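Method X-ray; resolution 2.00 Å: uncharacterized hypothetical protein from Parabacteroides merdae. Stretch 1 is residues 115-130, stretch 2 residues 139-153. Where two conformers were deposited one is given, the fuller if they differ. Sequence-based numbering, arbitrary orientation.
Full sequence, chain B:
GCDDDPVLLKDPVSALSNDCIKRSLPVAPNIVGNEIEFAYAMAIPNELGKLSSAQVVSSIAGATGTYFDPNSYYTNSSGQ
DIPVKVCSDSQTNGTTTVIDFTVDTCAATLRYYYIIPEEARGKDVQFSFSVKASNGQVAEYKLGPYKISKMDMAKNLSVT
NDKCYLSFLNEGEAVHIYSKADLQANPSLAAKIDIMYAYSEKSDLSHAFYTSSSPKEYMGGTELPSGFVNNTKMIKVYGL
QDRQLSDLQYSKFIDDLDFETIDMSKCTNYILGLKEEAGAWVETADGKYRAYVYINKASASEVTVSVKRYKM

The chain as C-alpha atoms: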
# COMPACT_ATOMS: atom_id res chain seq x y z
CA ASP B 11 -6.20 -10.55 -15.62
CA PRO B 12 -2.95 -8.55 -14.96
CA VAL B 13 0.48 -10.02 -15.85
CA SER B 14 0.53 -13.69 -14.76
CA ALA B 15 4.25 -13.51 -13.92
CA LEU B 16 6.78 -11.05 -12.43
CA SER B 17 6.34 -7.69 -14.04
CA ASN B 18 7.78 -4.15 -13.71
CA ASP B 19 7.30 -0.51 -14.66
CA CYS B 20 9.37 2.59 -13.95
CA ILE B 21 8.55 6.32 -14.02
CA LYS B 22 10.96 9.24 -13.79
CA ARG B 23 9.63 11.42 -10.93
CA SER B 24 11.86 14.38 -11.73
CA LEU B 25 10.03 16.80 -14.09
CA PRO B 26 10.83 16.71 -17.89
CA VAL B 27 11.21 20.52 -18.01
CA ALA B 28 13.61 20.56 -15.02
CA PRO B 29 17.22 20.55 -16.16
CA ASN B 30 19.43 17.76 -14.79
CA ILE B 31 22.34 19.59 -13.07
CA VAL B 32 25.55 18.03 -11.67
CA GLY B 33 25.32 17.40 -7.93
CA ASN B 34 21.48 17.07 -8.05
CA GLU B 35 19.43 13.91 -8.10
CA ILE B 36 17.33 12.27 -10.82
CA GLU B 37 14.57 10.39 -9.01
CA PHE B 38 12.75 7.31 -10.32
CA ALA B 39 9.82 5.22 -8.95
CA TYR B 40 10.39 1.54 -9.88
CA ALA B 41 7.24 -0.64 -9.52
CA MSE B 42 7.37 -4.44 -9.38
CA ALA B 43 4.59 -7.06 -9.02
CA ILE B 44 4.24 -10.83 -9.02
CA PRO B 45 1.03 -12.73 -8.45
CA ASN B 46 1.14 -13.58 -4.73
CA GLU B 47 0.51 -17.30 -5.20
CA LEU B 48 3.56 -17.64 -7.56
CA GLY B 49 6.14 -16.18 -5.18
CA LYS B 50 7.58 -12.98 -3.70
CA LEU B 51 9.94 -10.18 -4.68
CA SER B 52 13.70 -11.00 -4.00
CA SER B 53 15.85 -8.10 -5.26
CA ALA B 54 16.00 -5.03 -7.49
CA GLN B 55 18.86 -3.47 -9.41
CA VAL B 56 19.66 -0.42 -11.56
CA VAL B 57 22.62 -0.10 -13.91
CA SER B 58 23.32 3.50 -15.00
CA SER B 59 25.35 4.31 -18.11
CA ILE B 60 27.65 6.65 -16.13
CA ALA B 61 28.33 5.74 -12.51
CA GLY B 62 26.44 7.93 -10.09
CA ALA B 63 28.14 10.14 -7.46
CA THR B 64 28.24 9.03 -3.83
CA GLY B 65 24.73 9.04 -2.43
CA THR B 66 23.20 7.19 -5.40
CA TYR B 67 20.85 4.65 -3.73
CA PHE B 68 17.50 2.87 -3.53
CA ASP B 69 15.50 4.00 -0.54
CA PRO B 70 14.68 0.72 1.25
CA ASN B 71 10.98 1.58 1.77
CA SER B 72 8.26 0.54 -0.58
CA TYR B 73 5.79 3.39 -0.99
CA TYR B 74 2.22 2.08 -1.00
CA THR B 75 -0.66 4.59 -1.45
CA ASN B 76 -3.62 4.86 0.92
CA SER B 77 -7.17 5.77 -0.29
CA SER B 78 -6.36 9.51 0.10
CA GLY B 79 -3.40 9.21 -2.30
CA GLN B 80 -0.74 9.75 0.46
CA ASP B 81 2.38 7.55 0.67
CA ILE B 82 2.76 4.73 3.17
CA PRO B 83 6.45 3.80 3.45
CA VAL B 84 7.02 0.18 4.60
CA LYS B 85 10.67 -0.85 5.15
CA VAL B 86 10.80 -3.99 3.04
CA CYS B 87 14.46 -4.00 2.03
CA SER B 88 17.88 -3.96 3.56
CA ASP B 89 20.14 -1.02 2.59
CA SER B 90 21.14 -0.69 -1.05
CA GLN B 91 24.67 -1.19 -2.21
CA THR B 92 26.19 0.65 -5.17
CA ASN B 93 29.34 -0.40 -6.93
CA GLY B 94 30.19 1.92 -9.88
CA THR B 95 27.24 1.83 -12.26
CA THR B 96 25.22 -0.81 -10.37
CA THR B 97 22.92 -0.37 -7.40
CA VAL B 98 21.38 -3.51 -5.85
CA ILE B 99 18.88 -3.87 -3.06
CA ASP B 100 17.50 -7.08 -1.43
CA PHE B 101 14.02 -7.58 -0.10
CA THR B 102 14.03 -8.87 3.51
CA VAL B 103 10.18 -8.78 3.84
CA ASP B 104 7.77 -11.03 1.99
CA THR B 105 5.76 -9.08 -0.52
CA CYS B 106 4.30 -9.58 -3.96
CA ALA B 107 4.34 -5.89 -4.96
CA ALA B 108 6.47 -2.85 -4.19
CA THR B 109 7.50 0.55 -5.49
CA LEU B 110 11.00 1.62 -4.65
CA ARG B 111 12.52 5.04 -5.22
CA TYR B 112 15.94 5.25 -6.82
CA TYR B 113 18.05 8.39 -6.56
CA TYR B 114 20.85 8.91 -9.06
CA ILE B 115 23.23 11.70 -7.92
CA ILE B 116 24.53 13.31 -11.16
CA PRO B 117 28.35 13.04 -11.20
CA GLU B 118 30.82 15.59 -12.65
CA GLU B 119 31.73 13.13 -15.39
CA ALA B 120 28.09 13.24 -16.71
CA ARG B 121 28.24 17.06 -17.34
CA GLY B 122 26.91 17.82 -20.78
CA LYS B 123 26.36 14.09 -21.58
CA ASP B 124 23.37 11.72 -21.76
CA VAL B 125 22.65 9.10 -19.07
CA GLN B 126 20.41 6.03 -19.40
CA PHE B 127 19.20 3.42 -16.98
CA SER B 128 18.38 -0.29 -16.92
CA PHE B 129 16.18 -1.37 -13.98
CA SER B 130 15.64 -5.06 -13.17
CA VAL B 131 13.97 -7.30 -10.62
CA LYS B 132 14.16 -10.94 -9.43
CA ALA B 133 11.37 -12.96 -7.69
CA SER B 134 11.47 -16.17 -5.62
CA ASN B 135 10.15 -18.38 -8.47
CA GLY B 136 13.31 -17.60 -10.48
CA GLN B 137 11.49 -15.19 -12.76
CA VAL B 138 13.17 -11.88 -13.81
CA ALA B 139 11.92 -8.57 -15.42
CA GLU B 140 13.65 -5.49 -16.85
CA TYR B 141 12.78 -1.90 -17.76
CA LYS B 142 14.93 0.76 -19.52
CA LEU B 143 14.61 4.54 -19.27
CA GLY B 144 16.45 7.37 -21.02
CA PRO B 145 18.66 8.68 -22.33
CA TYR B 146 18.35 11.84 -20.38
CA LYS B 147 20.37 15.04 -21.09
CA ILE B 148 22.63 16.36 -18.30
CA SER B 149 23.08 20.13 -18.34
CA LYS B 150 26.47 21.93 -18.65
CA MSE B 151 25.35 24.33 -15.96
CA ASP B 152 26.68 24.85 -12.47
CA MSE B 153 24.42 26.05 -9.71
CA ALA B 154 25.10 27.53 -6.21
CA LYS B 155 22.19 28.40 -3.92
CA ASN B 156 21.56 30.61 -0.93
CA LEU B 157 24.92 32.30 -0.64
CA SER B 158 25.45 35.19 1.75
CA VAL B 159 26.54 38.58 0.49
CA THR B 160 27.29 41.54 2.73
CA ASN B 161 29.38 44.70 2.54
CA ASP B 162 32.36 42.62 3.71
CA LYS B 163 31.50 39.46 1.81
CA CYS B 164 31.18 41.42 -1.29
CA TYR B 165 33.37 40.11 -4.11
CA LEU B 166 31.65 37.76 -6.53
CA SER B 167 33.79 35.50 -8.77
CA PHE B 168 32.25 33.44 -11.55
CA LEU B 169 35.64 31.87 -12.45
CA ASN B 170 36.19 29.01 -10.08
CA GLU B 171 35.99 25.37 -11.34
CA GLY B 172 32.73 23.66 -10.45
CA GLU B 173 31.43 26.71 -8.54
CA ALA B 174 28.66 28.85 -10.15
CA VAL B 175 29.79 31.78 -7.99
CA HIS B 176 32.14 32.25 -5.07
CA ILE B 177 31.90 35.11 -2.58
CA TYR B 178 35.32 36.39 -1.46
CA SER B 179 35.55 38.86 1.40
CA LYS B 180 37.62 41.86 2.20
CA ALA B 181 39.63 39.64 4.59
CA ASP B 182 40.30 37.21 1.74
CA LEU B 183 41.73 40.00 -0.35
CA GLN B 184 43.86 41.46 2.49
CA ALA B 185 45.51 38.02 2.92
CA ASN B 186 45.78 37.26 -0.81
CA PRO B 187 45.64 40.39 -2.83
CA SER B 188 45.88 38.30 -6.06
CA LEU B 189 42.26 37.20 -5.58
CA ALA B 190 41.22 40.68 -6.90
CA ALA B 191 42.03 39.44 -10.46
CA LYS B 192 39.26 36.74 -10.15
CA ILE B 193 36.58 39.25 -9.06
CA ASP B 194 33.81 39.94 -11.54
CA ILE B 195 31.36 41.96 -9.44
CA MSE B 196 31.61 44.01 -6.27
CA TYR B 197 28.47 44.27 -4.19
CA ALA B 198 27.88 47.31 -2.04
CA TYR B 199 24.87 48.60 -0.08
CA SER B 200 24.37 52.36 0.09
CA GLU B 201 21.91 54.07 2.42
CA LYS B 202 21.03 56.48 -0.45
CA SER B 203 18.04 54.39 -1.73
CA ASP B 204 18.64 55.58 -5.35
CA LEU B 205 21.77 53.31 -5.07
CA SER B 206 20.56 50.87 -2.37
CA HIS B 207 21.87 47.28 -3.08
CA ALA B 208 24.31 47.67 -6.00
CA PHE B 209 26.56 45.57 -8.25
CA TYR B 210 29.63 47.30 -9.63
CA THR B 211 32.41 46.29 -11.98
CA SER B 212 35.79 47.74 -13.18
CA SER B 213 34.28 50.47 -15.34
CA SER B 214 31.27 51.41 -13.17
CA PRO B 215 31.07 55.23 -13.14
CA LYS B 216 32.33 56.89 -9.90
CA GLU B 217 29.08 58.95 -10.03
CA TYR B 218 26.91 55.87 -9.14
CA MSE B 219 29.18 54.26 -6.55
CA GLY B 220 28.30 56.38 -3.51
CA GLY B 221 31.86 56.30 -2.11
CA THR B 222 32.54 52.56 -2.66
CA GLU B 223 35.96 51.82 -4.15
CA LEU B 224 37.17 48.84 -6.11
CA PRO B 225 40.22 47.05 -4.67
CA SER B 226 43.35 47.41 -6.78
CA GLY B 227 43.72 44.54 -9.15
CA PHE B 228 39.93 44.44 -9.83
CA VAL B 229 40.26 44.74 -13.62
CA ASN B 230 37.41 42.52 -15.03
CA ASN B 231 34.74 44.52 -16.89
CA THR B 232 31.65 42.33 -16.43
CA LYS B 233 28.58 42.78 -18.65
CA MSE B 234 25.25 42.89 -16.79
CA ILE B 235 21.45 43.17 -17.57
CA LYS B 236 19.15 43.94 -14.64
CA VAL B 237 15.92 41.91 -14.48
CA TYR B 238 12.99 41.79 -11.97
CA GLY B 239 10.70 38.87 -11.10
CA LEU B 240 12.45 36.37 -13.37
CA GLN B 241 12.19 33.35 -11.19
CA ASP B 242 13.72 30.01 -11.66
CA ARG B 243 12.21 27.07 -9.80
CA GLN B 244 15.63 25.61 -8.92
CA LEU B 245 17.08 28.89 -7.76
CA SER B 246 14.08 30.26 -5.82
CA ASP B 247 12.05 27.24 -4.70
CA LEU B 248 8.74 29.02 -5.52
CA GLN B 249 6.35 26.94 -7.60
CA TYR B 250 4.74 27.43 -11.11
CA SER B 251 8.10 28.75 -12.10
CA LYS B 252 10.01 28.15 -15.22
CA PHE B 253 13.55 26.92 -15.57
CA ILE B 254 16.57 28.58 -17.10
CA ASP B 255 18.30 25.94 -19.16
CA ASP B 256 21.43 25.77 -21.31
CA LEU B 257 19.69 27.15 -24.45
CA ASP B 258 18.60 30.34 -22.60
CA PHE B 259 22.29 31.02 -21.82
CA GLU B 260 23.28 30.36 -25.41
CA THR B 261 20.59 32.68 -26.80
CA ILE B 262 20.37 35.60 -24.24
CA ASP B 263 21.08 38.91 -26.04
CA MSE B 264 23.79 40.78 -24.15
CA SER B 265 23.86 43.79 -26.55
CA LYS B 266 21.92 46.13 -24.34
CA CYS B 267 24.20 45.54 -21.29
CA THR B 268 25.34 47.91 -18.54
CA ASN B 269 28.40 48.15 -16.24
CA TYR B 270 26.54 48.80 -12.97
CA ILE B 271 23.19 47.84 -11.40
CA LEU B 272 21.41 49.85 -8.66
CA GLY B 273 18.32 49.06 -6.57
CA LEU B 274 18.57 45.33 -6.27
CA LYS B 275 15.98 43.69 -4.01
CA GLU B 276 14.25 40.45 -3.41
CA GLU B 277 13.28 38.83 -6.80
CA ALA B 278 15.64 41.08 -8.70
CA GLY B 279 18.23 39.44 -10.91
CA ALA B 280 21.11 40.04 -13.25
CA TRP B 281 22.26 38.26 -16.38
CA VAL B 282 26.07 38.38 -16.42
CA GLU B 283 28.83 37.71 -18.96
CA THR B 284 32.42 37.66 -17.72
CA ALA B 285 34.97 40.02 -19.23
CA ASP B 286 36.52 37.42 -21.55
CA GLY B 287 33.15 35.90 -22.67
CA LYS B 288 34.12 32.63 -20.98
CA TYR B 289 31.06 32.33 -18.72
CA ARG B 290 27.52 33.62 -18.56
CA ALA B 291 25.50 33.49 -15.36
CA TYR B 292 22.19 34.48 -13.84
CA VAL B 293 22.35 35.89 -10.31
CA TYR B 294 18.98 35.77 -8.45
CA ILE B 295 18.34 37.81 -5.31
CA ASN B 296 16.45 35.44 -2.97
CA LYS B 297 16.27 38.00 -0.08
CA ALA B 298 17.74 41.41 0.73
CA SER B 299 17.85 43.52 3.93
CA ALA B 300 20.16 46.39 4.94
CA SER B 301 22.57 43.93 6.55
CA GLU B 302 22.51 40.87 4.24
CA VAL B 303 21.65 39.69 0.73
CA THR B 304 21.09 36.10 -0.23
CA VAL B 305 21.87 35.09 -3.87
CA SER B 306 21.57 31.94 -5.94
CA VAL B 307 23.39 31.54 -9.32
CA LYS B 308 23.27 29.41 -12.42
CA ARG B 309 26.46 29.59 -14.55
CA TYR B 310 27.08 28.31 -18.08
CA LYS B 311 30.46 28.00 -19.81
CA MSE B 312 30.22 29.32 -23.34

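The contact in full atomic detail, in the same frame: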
# COMPACT_ATOMS: atom_id res chain seq x y z
N ILE B 115 22.60 10.39 -8.16
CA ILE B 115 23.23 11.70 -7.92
C ILE B 115 24.15 11.93 -9.13
O ILE B 115 25.03 11.15 -9.40
CB ILE B 115 24.00 11.76 -6.60
CG1 ILE B 115 23.14 11.34 -5.41
CG2 ILE B 115 24.46 13.20 -6.32
CD1 ILE B 115 21.89 12.17 -5.19
N ILE B 116 23.88 13.00 -9.89
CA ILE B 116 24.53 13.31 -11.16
C ILE B 116 25.98 13.63 -10.91
O ILE B 116 26.27 14.51 -10.11
CB ILE B 116 23.78 14.48 -11.92
CG1 ILE B 116 22.32 14.12 -12.17
CG2 ILE B 116 24.42 14.84 -13.22
CD1 ILE B 116 21.40 15.27 -12.52
N PRO B 117 26.92 12.87 -11.53
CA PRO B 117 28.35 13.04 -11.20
C PRO B 117 28.96 14.05 -12.17
O PRO B 117 28.41 14.25 -13.25
CB PRO B 117 28.92 11.67 -11.49
CG PRO B 117 28.13 11.22 -12.71
CD PRO B 117 26.74 11.70 -12.44
N GLU B 118 30.07 14.67 -11.77
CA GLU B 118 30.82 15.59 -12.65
C GLU B 118 31.08 15.00 -14.02
O GLU B 118 30.98 15.69 -15.02
CB GLU B 118 32.15 15.99 -11.98
CG GLU B 118 33.06 16.89 -12.83
CD GLU B 118 32.37 18.19 -13.21
OE1 GLU B 118 31.57 18.72 -12.43
OE2 GLU B 118 32.58 18.68 -14.32
N GLU B 119 31.43 13.73 -14.08
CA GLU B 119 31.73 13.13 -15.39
C GLU B 119 30.52 13.06 -16.34
O GLU B 119 30.70 12.82 -17.52
CB GLU B 119 32.44 11.76 -15.22
CG GLU B 119 31.59 10.51 -15.29
CD GLU B 119 32.40 9.26 -15.65
OE1 GLU B 119 32.73 9.08 -16.84
OE2 GLU B 119 32.69 8.43 -14.76
N ALA B 120 29.28 13.25 -15.84
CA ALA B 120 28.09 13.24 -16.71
C ALA B 120 27.81 14.62 -17.32
O ALA B 120 26.93 14.72 -18.15
CB ALA B 120 26.86 12.74 -15.97
N ARG B 121 28.57 15.66 -16.93
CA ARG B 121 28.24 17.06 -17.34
C ARG B 121 28.17 17.15 -18.84
O ARG B 121 29.04 16.65 -19.54
CB ARG B 121 29.30 18.05 -16.84
CG ARG B 121 28.98 19.51 -17.10
CD ARG B 121 30.12 20.44 -16.73
NE ARG B 121 30.39 20.37 -15.30
CZ ARG B 121 29.68 20.99 -14.36
NH1 ARG B 121 28.70 21.84 -14.65
NH2 ARG B 121 29.96 20.77 -13.11
N GLY B 122 27.11 17.76 -19.35
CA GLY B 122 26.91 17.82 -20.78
C GLY B 122 26.70 16.52 -21.51
O GLY B 122 26.68 16.56 -22.71
N LYS B 123 26.51 15.37 -20.83
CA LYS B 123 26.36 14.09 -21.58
C LYS B 123 24.95 13.55 -21.40
O LYS B 123 24.14 14.20 -20.81
CB LYS B 123 27.38 13.06 -21.11
CG LYS B 123 28.82 13.43 -21.38
CD LYS B 123 29.75 12.55 -20.57
CE LYS B 123 31.16 13.10 -20.51
NZ LYS B 123 31.81 12.94 -21.81
N ASP B 124 24.67 12.38 -21.92
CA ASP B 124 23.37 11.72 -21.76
C ASP B 124 23.59 10.60 -20.73
O ASP B 124 24.70 10.07 -20.63
CB ASP B 124 22.92 11.08 -23.09
CG ASP B 124 22.20 12.06 -24.05
OD1 ASP B 124 22.22 13.29 -23.86
OD2 ASP B 124 21.58 11.57 -25.03
N VAL B 125 22.57 10.26 -19.96
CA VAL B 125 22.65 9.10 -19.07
C VAL B 125 21.40 8.25 -19.26
O VAL B 125 20.28 8.79 -19.36
CB VAL B 125 22.73 9.45 -17.56
CG1 VAL B 125 22.91 8.17 -16.72
CG2 VAL B 125 23.86 10.43 -17.26
N GLN B 126 21.57 6.94 -19.31
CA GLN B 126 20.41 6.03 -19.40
C GLN B 126 20.50 4.98 -18.32
O GLN B 126 21.54 4.79 -17.67
CB GLN B 126 20.28 5.39 -20.77
CG GLN B 126 21.46 4.56 -21.18
CD GLN B 126 21.37 4.19 -22.64
OE1 GLN B 126 21.30 5.04 -23.52
NE2 GLN B 126 21.38 2.90 -22.90
N PHE B 127 19.38 4.29 -18.13
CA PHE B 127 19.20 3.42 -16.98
C PHE B 127 18.51 2.11 -17.36
O PHE B 127 17.53 2.09 -18.10
CB PHE B 127 18.35 4.14 -15.95
CG PHE B 127 18.96 5.39 -15.43
CD1 PHE B 127 19.82 5.36 -14.36
CD2 PHE B 127 18.70 6.60 -16.05
CE1 PHE B 127 20.41 6.52 -13.91
CE2 PHE B 127 19.26 7.79 -15.57
CZ PHE B 127 20.10 7.74 -14.49
N SER B 128 19.02 1.01 -16.80
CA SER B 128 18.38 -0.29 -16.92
C SER B 128 18.02 -0.83 -15.55
O SER B 128 18.90 -1.16 -14.73
CB SER B 128 19.30 -1.25 -17.67
OG SER B 128 18.61 -2.50 -17.80
N PHE B 129 16.72 -0.87 -15.27
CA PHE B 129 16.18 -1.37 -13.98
C PHE B 129 15.81 -2.83 -14.14
O PHE B 129 15.35 -3.24 -15.23
CB PHE B 129 14.91 -0.64 -13.57
CG PHE B 129 15.08 0.84 -13.28
CD1 PHE B 129 15.17 1.75 -14.31
CD2 PHE B 129 15.21 1.30 -11.98
CE1 PHE B 129 15.34 3.09 -14.05
CE2 PHE B 129 15.39 2.64 -11.72
CZ PHE B 129 15.45 3.54 -12.76
N SER B 130 16.01 -3.63 -13.10
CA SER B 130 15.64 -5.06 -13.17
C SER B 130 15.30 -5.59 -11.81
O SER B 130 15.62 -4.97 -10.77
CB SER B 130 16.76 -5.88 -13.78
OG SER B 130 17.95 -5.73 -13.05
N ALA B 139 12.48 -9.57 -14.51
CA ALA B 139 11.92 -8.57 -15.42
C ALA B 139 12.89 -7.40 -15.52
O ALA B 139 13.76 -7.25 -14.67
CB ALA B 139 10.56 -8.05 -14.99
N GLU B 140 12.71 -6.56 -16.55
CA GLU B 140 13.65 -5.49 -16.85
C GLU B 140 12.90 -4.33 -17.46
O GLU B 140 11.86 -4.55 -18.05
CB GLU B 140 14.77 -5.99 -17.80
CG GLU B 140 14.99 -5.17 -19.06
CD GLU B 140 16.19 -5.65 -19.85
OE1 GLU B 140 16.23 -6.85 -20.21
OE2 GLU B 140 17.11 -4.83 -20.10
N TYR B 141 13.41 -3.12 -17.26
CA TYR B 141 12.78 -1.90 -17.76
C TYR B 141 13.85 -0.83 -17.97
O TYR B 141 14.58 -0.53 -17.05
CB TYR B 141 11.75 -1.36 -16.77
CG TYR B 141 10.73 -0.42 -17.37
CD1 TYR B 141 11.03 0.92 -17.58
CD2 TYR B 141 9.47 -0.88 -17.76
CE1 TYR B 141 10.10 1.78 -18.16
CE2 TYR B 141 8.55 -0.03 -18.34
CZ TYR B 141 8.87 1.27 -18.51
OH TYR B 141 7.95 2.04 -19.07
N LYS B 142 13.91 -0.25 -19.17
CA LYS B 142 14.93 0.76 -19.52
C LYS B 142 14.28 2.13 -19.62
O LYS B 142 13.17 2.26 -20.10
CB LYS B 142 15.59 0.44 -20.87
CG LYS B 142 16.24 -0.93 -20.90
CD LYS B 142 16.89 -1.24 -22.24
CE LYS B 142 17.70 -2.53 -22.15
NZ LYS B 142 18.43 -2.60 -20.86
N LEU B 143 15.01 3.16 -19.15
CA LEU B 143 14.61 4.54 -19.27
C LEU B 143 15.81 5.39 -19.75
O LEU B 143 16.97 5.08 -19.47
CB LEU B 143 14.10 5.07 -17.93
CG LEU B 143 12.67 4.74 -17.55
CD1 LEU B 143 12.39 5.36 -16.19
CD2 LEU B 143 11.75 5.28 -18.65
N GLY B 144 15.49 6.47 -20.46
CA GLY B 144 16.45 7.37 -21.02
C GLY B 144 16.76 7.11 -22.48
O GLY B 144 16.18 6.20 -23.08
N PRO B 145 17.71 7.85 -23.06
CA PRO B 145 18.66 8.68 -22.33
C PRO B 145 18.10 10.00 -21.91
O PRO B 145 17.10 10.45 -22.43
CB PRO B 145 19.80 8.89 -23.33
CG PRO B 145 19.18 8.75 -24.65
CD PRO B 145 18.08 7.73 -24.48
N TYR B 146 18.71 10.56 -20.88
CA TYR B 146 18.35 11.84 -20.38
C TYR B 146 19.56 12.79 -20.48
O TYR B 146 20.68 12.39 -20.15
CB TYR B 146 17.95 11.73 -18.92
CG TYR B 146 16.75 10.86 -18.65
CD1 TYR B 146 15.46 11.26 -19.08
CD2 TYR B 146 16.87 9.65 -18.00
CE1 TYR B 146 14.35 10.48 -18.86
CE2 TYR B 146 15.77 8.82 -17.79
CZ TYR B 146 14.52 9.24 -18.19
OH TYR B 146 13.43 8.45 -17.93
N LYS B 147 19.31 14.04 -20.87
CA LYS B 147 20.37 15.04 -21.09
C LYS B 147 20.80 15.64 -19.76
O LYS B 147 19.97 16.01 -18.95
CB LYS B 147 19.89 16.16 -22.06
N ILE B 148 22.11 15.70 -19.52
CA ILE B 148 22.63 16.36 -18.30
C ILE B 148 23.15 17.74 -18.77
O ILE B 148 23.87 17.86 -19.80
CB ILE B 148 23.78 15.52 -17.66
CG1 ILE B 148 23.34 14.06 -17.40
CG2 ILE B 148 24.33 16.18 -16.43
CD1 ILE B 148 22.15 13.86 -16.49
N SER B 149 22.76 18.77 -18.05
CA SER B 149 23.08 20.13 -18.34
C SER B 149 24.60 20.35 -18.22
O SER B 149 25.26 19.64 -17.50
CB SER B 149 22.39 20.99 -17.32
OG SER B 149 22.72 22.35 -17.47
N LYS B 150 25.10 21.39 -18.89
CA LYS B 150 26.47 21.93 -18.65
C LYS B 150 26.54 22.89 -17.48
O LYS B 150 27.63 23.31 -17.05
CB LYS B 150 26.97 22.66 -19.89
CG LYS B 150 27.27 21.74 -21.07
CD LYS B 150 27.81 22.47 -22.30
CE LYS B 150 28.65 23.71 -21.96
NZ LYS B 150 29.44 24.20 -23.13
N MSE B 151 25.39 23.25 -16.94
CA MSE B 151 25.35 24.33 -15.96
C MSE B 151 25.92 23.92 -14.62
O MSE B 151 25.92 22.74 -14.26
CB MSE B 151 23.92 24.83 -15.75
CG MSE B 151 23.34 25.58 -16.90
SE MSE B 151 21.52 26.24 -16.57
CE MSE B 151 20.68 24.45 -16.25
N ASP B 152 26.42 24.91 -13.90
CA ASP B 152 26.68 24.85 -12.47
C ASP B 152 25.65 25.67 -11.76
O ASP B 152 25.13 26.65 -12.32
CB ASP B 152 28.04 25.43 -12.15
CG ASP B 152 29.19 24.46 -12.43
OD1 ASP B 152 29.21 23.38 -11.82
OD2 ASP B 152 30.08 24.79 -13.26
N MSE B 153 25.35 25.30 -10.52
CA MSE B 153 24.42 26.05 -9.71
C MSE B 153 24.86 26.13 -8.24
O MSE B 153 25.29 25.14 -7.66
CB MSE B 153 23.04 25.36 -9.82
CG MSE B 153 22.10 25.93 -8.85
SE MSE B 153 20.26 25.35 -9.21
CE MSE B 153 20.40 23.37 -8.98

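A beta bulge with a cis peptide bond before P145 interrupts this antiparallel pairing. V125 pairs with Y146, but F127 pairs with L143, so G144 and P145 together sit opposite Q126. The backbone angles of G144 call for glycine. A CB there would also lie tight against V125 O and the CA of Q126.

Strands 124-130 and 139-147 run at 163° to each other. Regular hydrogen bonding resumes on each side of the bulge. V125 N donates to Y146 O (2.9 Å), and Y146 N returns a bond to V125 O (2.8 Å). F127 N donates to L143 O and L143 N to F127 O, both at 2.9 Å. F129 N donates to Y141 O and Y141 N to F129 O, both at 2.8 Å. Beyond the strands, I148 N donates to K123 O (2.8 Å) and G122 N to S149 O (3.2 Å).

V125, F127, F129, Y141, L143 and Y146 place their side chains on one face. F127 CE2 meets Y146 CD2 at 3.9 Å, edge to edge. D124, S128, S130, E140, K142 and K147 lie on the other face, which is more polar. K142 NZ forms a salt bridge with E140 OE2 (2.7 Å) and lies 3.1 Å from S128 OG.

I148 points toward the first stretch and has the largest covered area here. I148 CG2 packs on I116 CG2 (3.5 Å), and I148 CG1 on V125 CG2 (3.7 Å) and A120 CB (4.0 Å). All four residues are buried, so this packing keeps apolar groups from water. A type II turn from A120 to K123 leads into the first strand. G122 has positive phi, which favours glycine.

R121 CB points away, yet its guanidinium reaches the second stretch. R121 NH1 donates to K150 O (3.0 Å). R121 NH2 forms a salt bridge with D152 OD1 (3.0 Å), though the hydrogen bond is weak. E118 OE1 accepts from R121 NH2 (2.7 Å) and E118 OE2 from R121 NE (2.9 Å).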